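Local coordinates for protein ElaA (PDB 1XEB) that probably acts as an N-acetyltransferase of the GNAT superfamily, moving an acetyl group from acetyl-CoA to an amine, at residues Arg99-Ala104 / Thr111-Ser116. Sequence-based numbering, arbitrary orientation.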
ATOM      1  N   ARG A  99       9.919   4.589  -0.083  1.00 31.09           N
ATOM      2  CA  ARG A  99       9.224   5.872  -0.004  1.00 30.20           C
ATOM      3  C   ARG A  99       8.089   5.849   0.999  1.00 29.05           C
ATOM      4  O   ARG A  99       7.782   6.867   1.609  1.00 27.74           O
ATOM      5  CB  ARG A  99       8.701   6.288  -1.377  1.00 30.54           C
ATOM      6  CG  ARG A  99       9.785   6.814  -2.283  1.00 30.16           C
ATOM      7  CD  ARG A  99       9.393   6.720  -3.754  1.00 30.31           C
ATOM      8  NE  ARG A  99      10.523   6.962  -4.650  1.00 27.66           N
ATOM      9  CZ  ARG A  99      11.023   8.165  -4.929  1.00 29.53           C
ATOM     10  NH1 ARG A  99      10.492   9.257  -4.379  1.00 24.83           N
ATOM     11  NH2 ARG A  99      12.047   8.279  -5.778  1.00 28.66           N
ATOM     12  N   ALA A 100       7.475   4.686   1.180  1.00 28.41           N
ATOM     13  CA  ALA A 100       6.377   4.568   2.131  1.00 28.92           C
ATOM     14  C   ALA A 100       6.908   4.806   3.538  1.00 29.09           C
ATOM     15  O   ALA A 100       6.338   5.573   4.309  1.00 26.86           O
ATOM     16  CB  ALA A 100       5.743   3.190   2.043  1.00 30.22           C
ATOM     17  N   LEU A 101       8.007   4.135   3.867  1.00 30.76           N
ATOM     18  CA  LEU A 101       8.609   4.282   5.184  1.00 31.90           C
ATOM     19  C   LEU A 101       9.011   5.736   5.429  1.00 32.59           C
ATOM     20  O   LEU A 101       8.849   6.262   6.535  1.00 31.01           O
ATOM     21  CB  LEU A 101       9.818   3.347   5.311  1.00 29.66           C
ATOM     22  CG  LEU A 101       9.558   2.092   6.166  1.00 32.07           C
ATOM     23  CD1 LEU A 101       8.067   1.816   6.296  1.00 28.57           C
ATOM     24  CD2 LEU A 101      10.273   0.904   5.562  1.00 27.94           C
ATOM     25  N   GLN A 102       9.515   6.382   4.382  1.00 32.81           N
ATOM     26  CA  GLN A 102       9.934   7.773   4.472  1.00 32.48           C
ATOM     27  C   GLN A 102       8.744   8.697   4.650  1.00 31.27           C
ATOM     28  O   GLN A 102       8.829   9.712   5.341  1.00 32.51           O
ATOM     29  CB  GLN A 102      10.692   8.181   3.214  1.00 34.67           C
ATOM     30  CG  GLN A 102      10.993   9.654   3.182  1.00 37.30           C
ATOM     31  CD  GLN A 102      11.784  10.057   1.971  1.00 39.85           C
ATOM     32  OE1 GLN A 102      11.290  10.024   0.839  1.00 41.06           O
ATOM     33  NE2 GLN A 102      13.035  10.437   2.197  1.00 41.39           N
ATOM     34  N   ALA A 103       7.636   8.351   4.007  1.00 31.27           N
ATOM     35  CA  ALA A 103       6.417   9.155   4.089  1.00 30.07           C
ATOM     36  C   ALA A 103       5.817   9.052   5.501  1.00 29.70           C
ATOM     37  O   ALA A 103       5.411  10.058   6.097  1.00 29.05           O
ATOM     38  CB  ALA A 103       5.420   8.673   3.045  1.00 28.91           C
ATOM     39  N   ALA A 104       5.771   7.827   6.022  1.00 26.46           N
ATOM     40  CA  ALA A 104       5.248   7.562   7.358  1.00 27.56           C
ATOM     41  C   ALA A 104       6.055   8.358   8.391  1.00 28.49           C
ATOM     42  O   ALA A 104       5.497   8.964   9.313  1.00 26.70           O
ATOM     43  CB  ALA A 104       5.336   6.062   7.667  1.00 25.12           C
ATOM     44  N   THR A 111       5.874   6.815  14.672  1.00 33.30           N
ATOM     45  CA  THR A 111       4.668   6.006  14.812  1.00 30.26           C
ATOM     46  C   THR A 111       4.969   4.687  14.118  1.00 29.56           C
ATOM     47  O   THR A 111       5.366   4.673  12.951  1.00 29.72           O
ATOM     48  CB  THR A 111       3.469   6.656  14.121  1.00 29.85           C
ATOM     49  OG1 THR A 111       3.281   7.979  14.636  1.00 30.87           O
ATOM     50  CG2 THR A 111       2.216   5.829  14.353  1.00 25.05           C
ATOM     51  N   PRO A 112       4.810   3.558  14.827  1.00 27.91           N
ATOM     52  CA  PRO A 112       5.089   2.270  14.196  1.00 26.85           C
ATOM     53  C   PRO A 112       4.191   2.014  12.993  1.00 26.09           C
ATOM     54  O   PRO A 112       3.055   2.468  12.956  1.00 24.79           O
ATOM     55  CB  PRO A 112       4.870   1.268  15.331  1.00 27.02           C
ATOM     56  CG  PRO A 112       3.933   1.959  16.220  1.00 28.21           C
ATOM     57  CD  PRO A 112       4.428   3.371  16.231  1.00 27.78           C
ATOM     58  N   VAL A 113       4.728   1.281  12.018  1.00 25.08           N
ATOM     59  CA  VAL A 113       4.019   0.960  10.787  1.00 22.20           C
ATOM     60  C   VAL A 113       3.499  -0.481  10.768  1.00 21.74           C
ATOM     61  O   VAL A 113       4.213  -1.424  11.144  1.00 19.83           O
ATOM     62  CB  VAL A 113       4.944   1.186   9.553  1.00 20.04           C
ATOM     63  CG1 VAL A 113       4.182   0.884   8.274  1.00 19.82           C
ATOM     64  CG2 VAL A 113       5.435   2.636   9.525  1.00 17.32           C
ATOM     65  N   TYR A 114       2.258  -0.651  10.316  1.00 20.54           N
ATOM     66  CA  TYR A 114       1.654  -1.976  10.266  1.00 20.63           C
ATOM     67  C   TYR A 114       1.152  -2.342   8.875  1.00 21.41           C
ATOM     68  O   TYR A 114       0.644  -1.502   8.138  1.00 20.74           O
ATOM     69  CB  TYR A 114       0.510  -2.079  11.298  1.00 18.71           C
ATOM     70  CG  TYR A 114      -0.253  -3.388  11.261  1.00 15.98           C
ATOM     71  CD1 TYR A 114      -1.232  -3.625  10.293  1.00 18.03           C
ATOM     72  CD2 TYR A 114       0.048  -4.410  12.145  1.00 15.67           C
ATOM     73  CE1 TYR A 114      -1.887  -4.856  10.209  1.00 17.04           C
ATOM     74  CE2 TYR A 114      -0.593  -5.641  12.072  1.00 14.41           C
ATOM     75  CZ  TYR A 114      -1.559  -5.865  11.101  1.00 18.58           C
ATOM     76  OH  TYR A 114      -2.177  -7.107  11.004  1.00 19.26           O
ATOM     77  N   LEU A 115       1.312  -3.612   8.520  1.00 22.70           N
ATOM     78  CA  LEU A 115       0.834  -4.090   7.233  1.00 23.87           C
ATOM     79  C   LEU A 115       0.417  -5.532   7.369  1.00 23.83           C
ATOM     80  O   LEU A 115       0.858  -6.244   8.282  1.00 23.51           O
ATOM     81  CB  LEU A 115       1.909  -3.938   6.135  1.00 23.94           C
ATOM     82  CG  LEU A 115       3.263  -4.671   6.231  1.00 23.65           C
ATOM     83  CD1 LEU A 115       3.104  -6.153   6.012  1.00 22.51           C
ATOM     84  CD2 LEU A 115       4.190  -4.121   5.161  1.00 25.16           C
ATOM     85  N   SER A 116      -0.464  -5.935   6.462  1.00 24.33           N
ATOM     86  CA  SER A 116      -0.990  -7.283   6.394  1.00 24.89           C
ATOM     87  C   SER A 116      -0.261  -7.889   5.212  1.00 26.51           C
ATOM     88  O   SER A 116      -0.562  -7.578   4.055  1.00 27.86           O
ATOM     89  CB  SER A 116      -2.487  -7.237   6.126  1.00 24.91           C
ATOM     90  OG  SER A 116      -2.984  -8.522   5.835  1.00 26.67           O
TER
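Val113 holds CG1 anti to its own backbone N (chi1 -178°), which sets CG2 beside that nitrogen and turns it to the helix, where it meets Ala104 and Leu101. The three residues belong to a beta-alpha-beta crossover of the GNAT fold: strand 76-83 leads into helix 92-108, and the chain returns as strand 113-118, parallel to the first strand. The contact lies in the second half of the crossover and pairs the later part of helix 92-108 with the first residue of strand 113-118; a short connection follows the helix.

The closest approach is between Ala104 CB and Val113 CG2, 3.9 Å apart. Because the Ala104 side chain is just a methyl, its CA can lie 7.5 Å from Val113 CA. One turn earlier, Leu101 leaves the backbone aslant to the strand, and its CD1 end comes nearer to Val113; its conformer is non-rotameric and doubtful in detail. No hydrogen bond links the two segments; the contact is aliphatic throughout.

Val113 also packs on Val76 and Ile78 of the neighbouring parallel strand, and Ala100 reaches Ile78 too, so helix and both strands of the crossover share one apolar layer. Leu101 additionally touches Tyr128 and Arg149. At the connection, Thr111 OG1 is hydrogen-bonded to the carbonyl O of Trp108. As in other GNAT proteins, the start of this helix probably helps bind the CoA pyrophosphate. Leu101 CD1 ends 4.2 Å from Val113 CG2, the same methyl that Ala104 CB touches.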